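Local coordinates for protein histidinol-phosphate aminotransferase (Clostridium acetobutylicum, PDB 3FTB) that probably transfers amino groups as a pyridoxal 5'-phosphate-dependent histidinol-phosphate aminotransferase, at residues A[170-184]-A[197-211]. Sequence-based numbering, arbitrary orientation.
Sequences LKLAEEKKKTIIIDE and FVGEIKNYSCLFIIR. With PO4 (phosphate ion), chain G.
F197 packs on I182 and E184 beside strands 179-183 and 207-211, which pair in parallel as neighbours in the seven-stranded mixed sheet of the large domain of a fold type I aminotransferase. I182 CD1 sits over one face of the F197 ring, 3.9 Å from its centroid, and L170 CD1 reaches the edge of the same ring. The backbone N of F197 gives a nearly straight hydrogen bond (173°) to the syn lone pair of E184 OE2.

Further on, Y204 packs against helix 163-176. L170 CB lies over the centre of its ring, 8° off the normal. K171 NZ donates to Y204 OH at the ring edge, 2.7 Å away. E174 CB and CG lie along the edge at CD1; the carboxylate plane stands almost perpendicular to the ring. The E174 chain bends at chi2 (63°), which turns the carboxylate to the backbone beyond Y204. S205 N binds E174 OE1 at 3.0 Å, and C206 N makes a weak bond to OE2. A water links S205 O to T179 OG1. C206 SG packs on A173 CB at 3.6 Å and also reaches I180 CG1.

From C206 O the parallel pairing begins: I180 N, F208 N, I182 N, I210 N and E184 N bond across in turn. L207 and I209 share the face of I180 and I182. L207 CD2 meets L170 CD2 of the helix; I209 CD1 touches I182 CB. F208 and I210 share the other face with I181, whose CG2 meets both, and helix 87-95 covers these two residues. Strand 225-229 runs antiparallel along the far side of 207-212.

R211 NE and E184 OE1 form a salt bridge at 3.1 Å, whose N-H...O hydrogen bond is weak. The guanidinium also binds a phosphate ion, probably from the crystallisation liquor: NH1 donates to O1, modelled implausibly short, and NH2 to O4.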
ATOM      1  N   LEU A 170      -3.652  27.708 -16.557  1.00 30.14           N
ATOM      2  CA  LEU A 170      -3.804  26.465 -17.285  1.00 27.04           C
ATOM      3  C   LEU A 170      -3.312  26.611 -18.721  1.00 42.60           C
ATOM      4  O   LEU A 170      -2.552  25.776 -19.214  1.00 50.14           O
ATOM      5  CB  LEU A 170      -5.257  25.996 -17.264  1.00 31.99           C
ATOM      6  CG  LEU A 170      -5.750  25.416 -15.940  1.00 33.09           C
ATOM      7  CD1 LEU A 170      -6.959  24.536 -16.183  1.00 38.65           C
ATOM      8  CD2 LEU A 170      -4.653  24.628 -15.234  1.00 31.89           C
ATOM      9  N   LYS A 171      -3.743  27.680 -19.387  1.00 41.02           N
ATOM     10  CA  LYS A 171      -3.336  27.938 -20.770  1.00 34.17           C
ATOM     11  C   LYS A 171      -1.837  28.143 -20.938  1.00 30.15           C
ATOM     12  O   LYS A 171      -1.302  27.818 -21.979  1.00 39.46           O
ATOM     13  CB  LYS A 171      -4.086  29.139 -21.350  1.00 39.08           C
ATOM     14  CG  LYS A 171      -5.447  28.809 -21.942  1.00 48.74           C
ATOM     15  CD  LYS A 171      -6.236  30.078 -22.271  1.00 52.24           C
ATOM     16  CE  LYS A 171      -7.479  29.759 -23.089  1.00 54.45           C
ATOM     17  NZ  LYS A 171      -7.893  28.334 -22.922  1.00 47.46           N
ATOM     18  N   LEU A 172      -1.165  28.700 -19.927  1.00 33.76           N
ATOM     19  CA  LEU A 172       0.296  28.850 -19.959  1.00 35.25           C
ATOM     20  C   LEU A 172       1.018  27.538 -19.656  1.00 41.30           C
ATOM     21  O   LEU A 172       2.001  27.194 -20.321  1.00 41.15           O
ATOM     22  CB  LEU A 172       0.775  29.913 -18.968  1.00 49.24           C
ATOM     23  CG  LEU A 172       0.625  31.402 -19.287  1.00 58.41           C
ATOM     24  CD1 LEU A 172       1.236  32.218 -18.161  1.00 61.43           C
ATOM     25  CD2 LEU A 172       1.274  31.757 -20.617  1.00 64.63           C
ATOM     26  N   ALA A 173       0.547  26.819 -18.639  1.00 42.84           N
ATOM     27  CA  ALA A 173       1.121  25.510 -18.310  1.00 42.08           C
ATOM     28  C   ALA A 173       1.107  24.593 -19.530  1.00 37.63           C
ATOM     29  O   ALA A 173       2.144  24.099 -19.948  1.00 35.74           O
ATOM     30  CB  ALA A 173       0.376  24.861 -17.147  1.00 37.30           C
ATOM     31  N   GLU A 174      -0.085  24.378 -20.080  1.00 42.26           N
ATOM     32  CA  GLU A 174      -0.275  23.620 -21.312  1.00 39.74           C
ATOM     33  C   GLU A 174       0.785  24.002 -22.341  1.00 45.34           C
ATOM     34  O   GLU A 174       1.479  23.140 -22.885  1.00 56.32           O
ATOM     35  CB  GLU A 174      -1.671  23.906 -21.868  1.00 31.10           C
ATOM     36  CG  GLU A 174      -2.213  22.877 -22.846  1.00 45.13           C
ATOM     37  CD  GLU A 174      -2.404  21.504 -22.216  1.00 55.24           C
ATOM     38  OE1 GLU A 174      -2.800  20.553 -22.935  1.00 56.42           O
ATOM     39  OE2 GLU A 174      -2.151  21.376 -20.998  1.00 50.95           O
ATOM     40  N   GLU A 175       0.912  25.299 -22.598  1.00 35.23           N
ATOM     41  CA  GLU A 175       1.862  25.809 -23.584  1.00 38.87           C
ATOM     42  C   GLU A 175       3.321  25.474 -23.264  1.00 40.02           C
ATOM     43  O   GLU A 175       4.121  25.231 -24.159  1.00 42.67           O
ATOM     44  CB  GLU A 175       1.692  27.323 -23.722  1.00 57.86           C
ATOM     45  CG  GLU A 175       2.861  28.051 -24.374  1.00 69.51           C
ATOM     46  CD  GLU A 175       2.909  29.528 -23.995  1.00 76.21           C
ATOM     47  OE1 GLU A 175       3.974  30.154 -24.180  1.00 79.88           O
ATOM     48  OE2 GLU A 175       1.889  30.060 -23.502  1.00 76.38           O
ATOM     49  N   LYS A 176       3.659  25.454 -21.982  1.00 43.07           N
ATOM     50  CA  LYS A 176       5.053  25.358 -21.550  1.00 35.97           C
ATOM     51  C   LYS A 176       5.468  23.947 -21.136  1.00 46.55           C
ATOM     52  O   LYS A 176       6.561  23.742 -20.595  1.00 51.48           O
ATOM     53  CB  LYS A 176       5.294  26.338 -20.402  1.00 44.87           C
ATOM     54  CG  LYS A 176       5.243  27.800 -20.835  1.00 46.45           C
ATOM     55  CD  LYS A 176       4.645  28.705 -19.776  1.00 45.17           C
ATOM     56  CE  LYS A 176       4.760  30.165 -20.181  1.00 41.95           C
ATOM     57  NZ  LYS A 176       6.188  30.577 -20.349  1.00 40.32           N
ATOM     58  N   LYS A 177       4.594  22.974 -21.402  1.00 20.00           N
ATOM     59  CA  LYS A 177       4.860  21.586 -21.045  1.00 20.00           C
ATOM     60  C   LYS A 177       5.128  21.444 -19.550  1.00 20.00           C
ATOM     61  O   LYS A 177       5.782  20.514 -19.113  1.00 37.46           O
ATOM     62  CB  LYS A 177       6.047  21.046 -21.844  1.00 20.00           C
ATOM     63  CG  LYS A 177       5.784  20.915 -23.336  1.00 20.00           C
ATOM     64  CD  LYS A 177       7.008  20.397 -24.071  1.00 20.00           C
ATOM     65  CE  LYS A 177       6.737  20.244 -25.558  1.00 20.00           C
ATOM     66  NZ  LYS A 177       7.936  19.760 -26.295  1.00 20.00           N
ATOM     67  N   LYS A 178       4.620  22.423 -18.795  1.00 48.16           N
ATOM     68  CA  LYS A 178       4.697  22.415 -17.340  1.00 41.90           C
ATOM     69  C   LYS A 178       3.580  21.514 -16.799  1.00 55.50           C
ATOM     70  O   LYS A 178       2.556  21.310 -17.463  1.00 65.63           O
ATOM     71  CB  LYS A 178       4.544  23.847 -16.796  1.00 37.98           C
ATOM     72  CG  LYS A 178       5.661  24.831 -17.210  1.00 30.91           C
ATOM     73  CD  LYS A 178       7.014  24.275 -16.811  1.00 36.32           C
ATOM     74  CE  LYS A 178       8.122  24.804 -17.680  1.00 30.48           C
ATOM     75  NZ  LYS A 178       8.571  26.128 -17.230  1.00 21.18           N
ATOM     76  N   THR A 179       3.767  20.956 -15.610  1.00 52.49           N
ATOM     77  CA  THR A 179       2.719  20.119 -15.031  1.00 51.72           C
ATOM     78  C   THR A 179       2.085  20.766 -13.795  1.00 39.73           C
ATOM     79  O   THR A 179       2.783  21.248 -12.903  1.00 35.23           O
ATOM     80  CB  THR A 179       3.232  18.700 -14.688  1.00 50.70           C
ATOM     81  OG1 THR A 179       3.720  18.059 -15.874  1.00 52.21           O
ATOM     82  CG2 THR A 179       2.113  17.857 -14.080  1.00 46.34           C
ATOM     83  N   ILE A 180       0.758  20.783 -13.744  1.00 30.82           N
ATOM     84  CA  ILE A 180       0.081  21.342 -12.583  1.00 30.32           C
ATOM     85  C   ILE A 180      -0.726  20.274 -11.849  1.00 30.51           C
ATOM     86  O   ILE A 180      -1.624  19.666 -12.419  1.00 35.48           O
ATOM     87  CB  ILE A 180      -0.753  22.617 -12.930  1.00 69.86           C
ATOM     88  CG1 ILE A 180      -2.084  22.271 -13.586  1.00 72.24           C
ATOM     89  CG2 ILE A 180       0.044  23.577 -13.802  1.00 67.71           C
ATOM     90  CD1 ILE A 180      -3.252  22.499 -12.673  1.00 76.17           C
ATOM     91  N   ILE A 181      -0.365  20.045 -10.586  1.00 32.83           N
ATOM     92  CA  ILE A 181      -0.969  19.002  -9.758  1.00 35.77           C
ATOM     93  C   ILE A 181      -2.008  19.565  -8.800  1.00 35.98           C
ATOM     94  O   ILE A 181      -1.668  20.327  -7.891  1.00 41.93           O
ATOM     95  CB  ILE A 181       0.090  18.292  -8.894  1.00 28.54           C
ATOM     96  CG1 ILE A 181       1.184  17.670  -9.768  1.00 23.32           C
ATOM     97  CG2 ILE A 181      -0.577  17.242  -7.999  1.00 29.30           C
ATOM     98  CD1 ILE A 181       2.465  17.418  -9.014  1.00 18.29           C
ATOM     99  N   ILE A 182      -3.266  19.175  -8.982  1.00 28.49           N
ATOM    100  CA  ILE A 182      -4.337  19.698  -8.139  1.00 17.49           C
ATOM    101  C   ILE A 182      -4.911  18.662  -7.189  1.00 31.36           C
ATOM    102  O   ILE A 182      -5.579  17.715  -7.621  1.00 28.00           O
ATOM    103  CB  ILE A 182      -5.487  20.292  -8.961  1.00 12.66           C
ATOM    104  CG1 ILE A 182      -4.950  21.274  -9.986  1.00 18.98           C
ATOM    105  CG2 ILE A 182      -6.419  21.073  -8.069  1.00 15.62           C
ATOM    106  CD1 ILE A 182      -6.035  22.124 -10.607  1.00 20.66           C
ATOM    107  N   ASP A 183      -4.657  18.863  -5.897  1.00 35.72           N
ATOM    108  CA  ASP A 183      -5.152  17.980  -4.845  1.00 33.45           C
ATOM    109  C   ASP A 183      -6.626  18.280  -4.516  1.00 34.30           C
ATOM    110  O   ASP A 183      -6.951  19.302  -3.893  1.00 34.59           O
ATOM    111  CB  ASP A 183      -4.258  18.124  -3.612  1.00 43.68           C
ATOM    112  CG  ASP A 183      -4.837  17.455  -2.376  1.00 44.03           C
ATOM    113  OD1 ASP A 183      -5.909  16.822  -2.478  1.00 47.06           O
ATOM    114  OD2 ASP A 183      -4.212  17.573  -1.299  1.00 45.81           O
ATOM    115  N   GLU A 184      -7.517  17.389  -4.947  1.00 29.76           N
ATOM    116  CA  GLU A 184      -8.953  17.605  -4.797  1.00 22.15           C
ATOM    117  C   GLU A 184      -9.608  16.607  -3.850  1.00 32.77           C
ATOM    118  O   GLU A 184     -10.744  16.193  -4.062  1.00 40.46           O
ATOM    119  CB  GLU A 184      -9.637  17.552  -6.165  1.00 26.11           C
ATOM    120  CG  GLU A 184      -9.420  18.813  -7.008  1.00 23.45           C
ATOM    121  CD  GLU A 184     -10.266  18.814  -8.254  1.00 31.53           C
ATOM    122  OE1 GLU A 184     -11.143  17.918  -8.432  1.00 27.92           O
ATOM    123  OE2 GLU A 184     -10.047  19.728  -9.061  1.00 32.85           O
ATOM    124  N   PHE A 197     -11.599  20.536 -11.323  1.00 31.92           N
ATOM    125  CA  PHE A 197     -11.039  20.711 -12.644  1.00 31.23           C
ATOM    126  C   PHE A 197     -11.129  19.419 -13.434  1.00 33.88           C
ATOM    127  O   PHE A 197     -10.591  19.334 -14.536  1.00 37.88           O
ATOM    128  CB  PHE A 197      -9.578  21.137 -12.538  1.00 33.74           C
ATOM    129  CG  PHE A 197      -9.398  22.598 -12.258  1.00 43.14           C
ATOM    130  CD1 PHE A 197      -9.649  23.110 -10.989  1.00 43.84           C
ATOM    131  CD2 PHE A 197      -8.985  23.466 -13.260  1.00 37.30           C
ATOM    132  CE1 PHE A 197      -9.495  24.460 -10.729  1.00 43.79           C
ATOM    133  CE2 PHE A 197      -8.824  24.811 -13.000  1.00 36.91           C
ATOM    134  CZ  PHE A 197      -9.081  25.310 -11.736  1.00 41.28           C
ATOM    135  N   VAL A 198     -11.784  18.400 -12.880  1.00 39.19           N
ATOM    136  CA  VAL A 198     -11.866  17.124 -13.588  1.00 45.41           C
ATOM    137  C   VAL A 198     -12.481  17.299 -14.980  1.00 41.61           C
ATOM    138  O   VAL A 198     -12.061  16.651 -15.940  1.00 38.02           O
ATOM    139  CB  VAL A 198     -12.627  16.034 -12.793  1.00 45.71           C
ATOM    140  CG1 VAL A 198     -11.759  15.504 -11.653  1.00 35.94           C
ATOM    141  CG2 VAL A 198     -13.986  16.559 -12.298  1.00 41.81           C
ATOM    142  N   GLY A 199     -13.460  18.195 -15.087  1.00 38.47           N
ATOM    143  CA  GLY A 199     -14.103  18.475 -16.361  1.00 26.47           C
ATOM    144  C   GLY A 199     -13.225  19.272 -17.310  1.00 32.41           C
ATOM    145  O   GLY A 199     -13.660  19.657 -18.409  1.00 27.12           O
ATOM    146  N   GLU A 200     -11.988  19.530 -16.876  1.00 26.84           N
ATOM    147  CA  GLU A 200     -11.011  20.245 -17.691  1.00 29.03           C
ATOM    148  C   GLU A 200      -9.905  19.311 -18.173  1.00 26.43           C
ATOM    149  O   GLU A 200      -9.018  19.729 -18.916  1.00 39.79           O
ATOM    150  CB  GLU A 200     -10.395  21.408 -16.896  1.00 46.07           C
ATOM    151  CG  GLU A 200     -11.038  22.780 -17.123  1.00 45.40           C
ATOM    152  CD  GLU A 200     -12.228  23.017 -16.227  1.00 51.64           C
ATOM    153  OE1 GLU A 200     -12.370  22.287 -15.225  1.00 59.89           O
ATOM    154  OE2 GLU A 200     -13.019  23.936 -16.522  1.00 52.63           O
ATOM    155  N   ILE A 201      -9.970  18.050 -17.750  1.00 26.40           N
ATOM    156  CA  ILE A 201      -8.903  17.069 -18.001  1.00 39.42           C
ATOM    157  C   ILE A 201      -8.593  16.889 -19.498  1.00 46.41           C
ATOM    158  O   ILE A 201      -7.431  16.774 -19.908  1.00 41.83           O
ATOM    159  CB  ILE A 201      -9.256  15.702 -17.362  1.00 36.87           C
ATOM    160  CG1 ILE A 201      -9.295  15.809 -15.832  1.00 40.52           C
ATOM    161  CG2 ILE A 201      -8.276  14.631 -17.779  1.00 27.13           C
ATOM    162  CD1 ILE A 201      -7.946  15.939 -15.205  1.00 36.18           C
ATOM    163  N   LYS A 202      -9.637  16.878 -20.317  1.00 50.45           N
ATOM    164  CA  LYS A 202      -9.467  16.674 -21.750  1.00 52.02           C
ATOM    165  C   LYS A 202      -8.819  17.875 -22.454  1.00 46.72           C
ATOM    166  O   LYS A 202      -8.081  17.721 -23.431  1.00 44.62           O
ATOM    167  CB  LYS A 202     -10.818  16.338 -22.377  1.00 48.47           C
ATOM    168  CG  LYS A 202     -11.465  15.107 -21.772  1.00 34.35           C
ATOM    169  CD  LYS A 202     -10.457  13.990 -21.706  1.00 32.45           C
ATOM    170  CE  LYS A 202     -11.145  12.652 -21.710  1.00 36.68           C
ATOM    171  NZ  LYS A 202     -10.216  11.564 -22.075  1.00 31.50           N
ATOM    172  N   ASN A 203      -9.094  19.070 -21.949  1.00 35.45           N
ATOM    173  CA  ASN A 203      -8.623  20.280 -22.597  1.00 32.03           C
ATOM    174  C   ASN A 203      -7.193  20.613 -22.249  1.00 35.98           C
ATOM    175  O   ASN A 203      -6.578  21.448 -22.913  1.00 35.35           O
ATOM    176  CB  ASN A 203      -9.530  21.449 -22.248  1.00 27.63           C
ATOM    177  CG  ASN A 203     -10.887  21.306 -22.868  1.00 47.33           C
ATOM    178  OD1 ASN A 203     -11.091  21.680 -24.022  1.00 59.43           O
ATOM    179  ND2 ASN A 203     -11.825  20.738 -22.118  1.00 51.82           N
ATOM    180  N   TYR A 204      -6.672  19.968 -21.204  1.00 35.09           N
ATOM    181  CA  TYR A 204      -5.316  20.244 -20.727  1.00 25.37           C
ATOM    182  C   TYR A 204      -4.649  18.973 -20.218  1.00 39.70           C
ATOM    183  O   TYR A 204      -5.110  18.374 -19.245  1.00 45.04           O
ATOM    184  CB  TYR A 204      -5.331  21.298 -19.609  1.00 28.40           C
ATOM    185  CG  TYR A 204      -5.903  22.630 -20.021  1.00 35.71           C
ATOM    186  CD1 TYR A 204      -5.174  23.512 -20.811  1.00 30.55           C
ATOM    187  CD2 TYR A 204      -7.181  23.004 -19.629  1.00 47.61           C
ATOM    188  CE1 TYR A 204      -5.707  24.727 -21.200  1.00 31.14           C
ATOM    189  CE2 TYR A 204      -7.724  24.221 -20.016  1.00 45.83           C
ATOM    190  CZ  TYR A 204      -6.982  25.073 -20.802  1.00 37.12           C
ATOM    191  OH  TYR A 204      -7.523  26.274 -21.183  1.00 36.31           O
ATOM    192  N   SER A 205      -3.564  18.554 -20.864  1.00 39.19           N
ATOM    193  CA  SER A 205      -2.777  17.458 -20.308  1.00 39.01           C
ATOM    194  C   SER A 205      -1.567  17.932 -19.484  1.00 28.32           C
ATOM    195  O   SER A 205      -0.582  17.212 -19.338  1.00 43.88           O
ATOM    196  CB  SER A 205      -2.398  16.414 -21.371  1.00 42.66           C
ATOM    197  OG  SER A 205      -2.799  16.806 -22.670  1.00 38.44           O
ATOM    198  N   CYS A 206      -1.657  19.150 -18.957  1.00 23.25           N
ATOM    199  CA  CYS A 206      -0.757  19.626 -17.904  1.00 33.20           C
ATOM    200  C   CYS A 206      -1.403  19.301 -16.565  1.00 30.68           C
ATOM    201  O   CYS A 206      -0.725  19.098 -15.563  1.00 33.29           O
ATOM    202  CB  CYS A 206      -0.497  21.132 -18.011  1.00 35.90           C
ATOM    203  SG  CYS A 206      -1.931  22.199 -17.674  1.00 43.28           S
ATOM    204  N   LEU A 207      -2.731  19.226 -16.572  1.00 28.66           N
ATOM    205  CA  LEU A 207      -3.497  18.910 -15.374  1.00 31.27           C
ATOM    206  C   LEU A 207      -3.233  17.497 -14.870  1.00 27.82           C
ATOM    207  O   LEU A 207      -3.345  16.522 -15.617  1.00 33.85           O
ATOM    208  CB  LEU A 207      -5.000  19.059 -15.633  1.00 35.72           C
ATOM    209  CG  LEU A 207      -5.708  20.398 -15.438  1.00 40.63           C
ATOM    210  CD1 LEU A 207      -7.154  20.257 -15.869  1.00 32.46           C
ATOM    211  CD2 LEU A 207      -5.626  20.842 -13.992  1.00 42.89           C
ATOM    212  N   PHE A 208      -2.895  17.396 -13.594  1.00 28.73           N
ATOM    213  CA  PHE A 208      -2.924  16.122 -12.904  1.00 22.95           C
ATOM    214  C   PHE A 208      -3.754  16.306 -11.632  1.00 34.41           C
ATOM    215  O   PHE A 208      -3.434  17.158 -10.793  1.00 33.65           O
ATOM    216  CB  PHE A 208      -1.511  15.659 -12.573  1.00 25.57           C
ATOM    217  CG  PHE A 208      -1.457  14.306 -11.904  1.00 28.08           C
ATOM    218  CD1 PHE A 208      -1.468  13.150 -12.660  1.00 34.23           C
ATOM    219  CD2 PHE A 208      -1.394  14.196 -10.525  1.00 23.07           C
ATOM    220  CE1 PHE A 208      -1.418  11.910 -12.062  1.00 40.02           C
ATOM    221  CE2 PHE A 208      -1.344  12.954  -9.915  1.00 34.96           C
ATOM    222  CZ  PHE A 208      -1.358  11.806 -10.688  1.00 37.53           C
ATOM    223  N   ILE A 209      -4.836  15.541 -11.501  1.00 34.13           N
ATOM    224  CA  ILE A 209      -5.733  15.689 -10.346  1.00 36.64           C
ATOM    225  C   ILE A 209      -5.600  14.524  -9.370  1.00 32.35           C
ATOM    226  O   ILE A 209      -5.488  13.369  -9.789  1.00 28.17           O
ATOM    227  CB  ILE A 209      -7.225  15.797 -10.773  1.00 30.82           C
ATOM    228  CG1 ILE A 209      -7.411  16.801 -11.921  1.00 29.67           C
ATOM    229  CG2 ILE A 209      -8.100  16.135  -9.597  1.00 13.72           C
ATOM    230  CD1 ILE A 209      -6.958  18.189 -11.603  1.00 35.83           C
ATOM    231  N   ILE A 210      -5.615  14.840  -8.075  1.00 32.44           N
ATOM    232  CA  ILE A 210      -5.602  13.837  -7.024  1.00 26.64           C
ATOM    233  C   ILE A 210      -6.952  13.806  -6.293  1.00 28.44           C
ATOM    234  O   ILE A 210      -7.401  14.818  -5.737  1.00 31.87           O
ATOM    235  CB  ILE A 210      -4.476  14.130  -6.024  1.00 27.47           C
ATOM    236  CG1 ILE A 210      -3.123  14.107  -6.739  1.00 37.62           C
ATOM    237  CG2 ILE A 210      -4.488  13.139  -4.892  1.00 23.44           C
ATOM    238  CD1 ILE A 210      -1.931  14.354  -5.822  1.00 42.24           C
ATOM    239  N   ARG A 211      -7.623  12.661  -6.332  1.00 29.17           N
ATOM    240  CA  ARG A 211      -8.832  12.494  -5.542  1.00 34.95           C
ATOM    241  C   ARG A 211      -8.589  11.496  -4.417  1.00 40.68           C
ATOM    242  O   ARG A 211      -7.563  10.831  -4.388  1.00 28.55           O
ATOM    243  CB  ARG A 211      -9.979  12.000  -6.408  1.00 31.22           C
ATOM    244  CG  ARG A 211     -10.420  12.963  -7.479  1.00 23.53           C
ATOM    245  CD  ARG A 211     -11.129  14.141  -6.910  1.00 31.92           C
ATOM    246  NE  ARG A 211     -11.808  14.889  -7.961  1.00 39.58           N
ATOM    247  CZ  ARG A 211     -13.117  14.846  -8.160  1.00 38.06           C
ATOM    248  NH1 ARG A 211     -13.872  14.094  -7.372  1.00 32.18           N
ATOM    249  NH2 ARG A 211     -13.666  15.559  -9.136  1.00 41.95           N
TER
HETATM  250  P   PO4 G 364     -17.001  14.517  -8.879  1.00 62.96           P
HETATM  251  O1  PO4 G 364     -16.192  13.830  -7.807  1.00 38.48           O
HETATM  252  O2  PO4 G 364     -17.624  13.471  -9.778  1.00 60.06           O
HETATM  253  O3  PO4 G 364     -18.076  15.358  -8.223  1.00 66.82           O
HETATM  254  O4  PO4 G 364     -16.134  15.421  -9.729  1.00 73.61           O
HETATM  255  O   HOH W   1       1.548  16.809 -17.238  1.00 38.50           O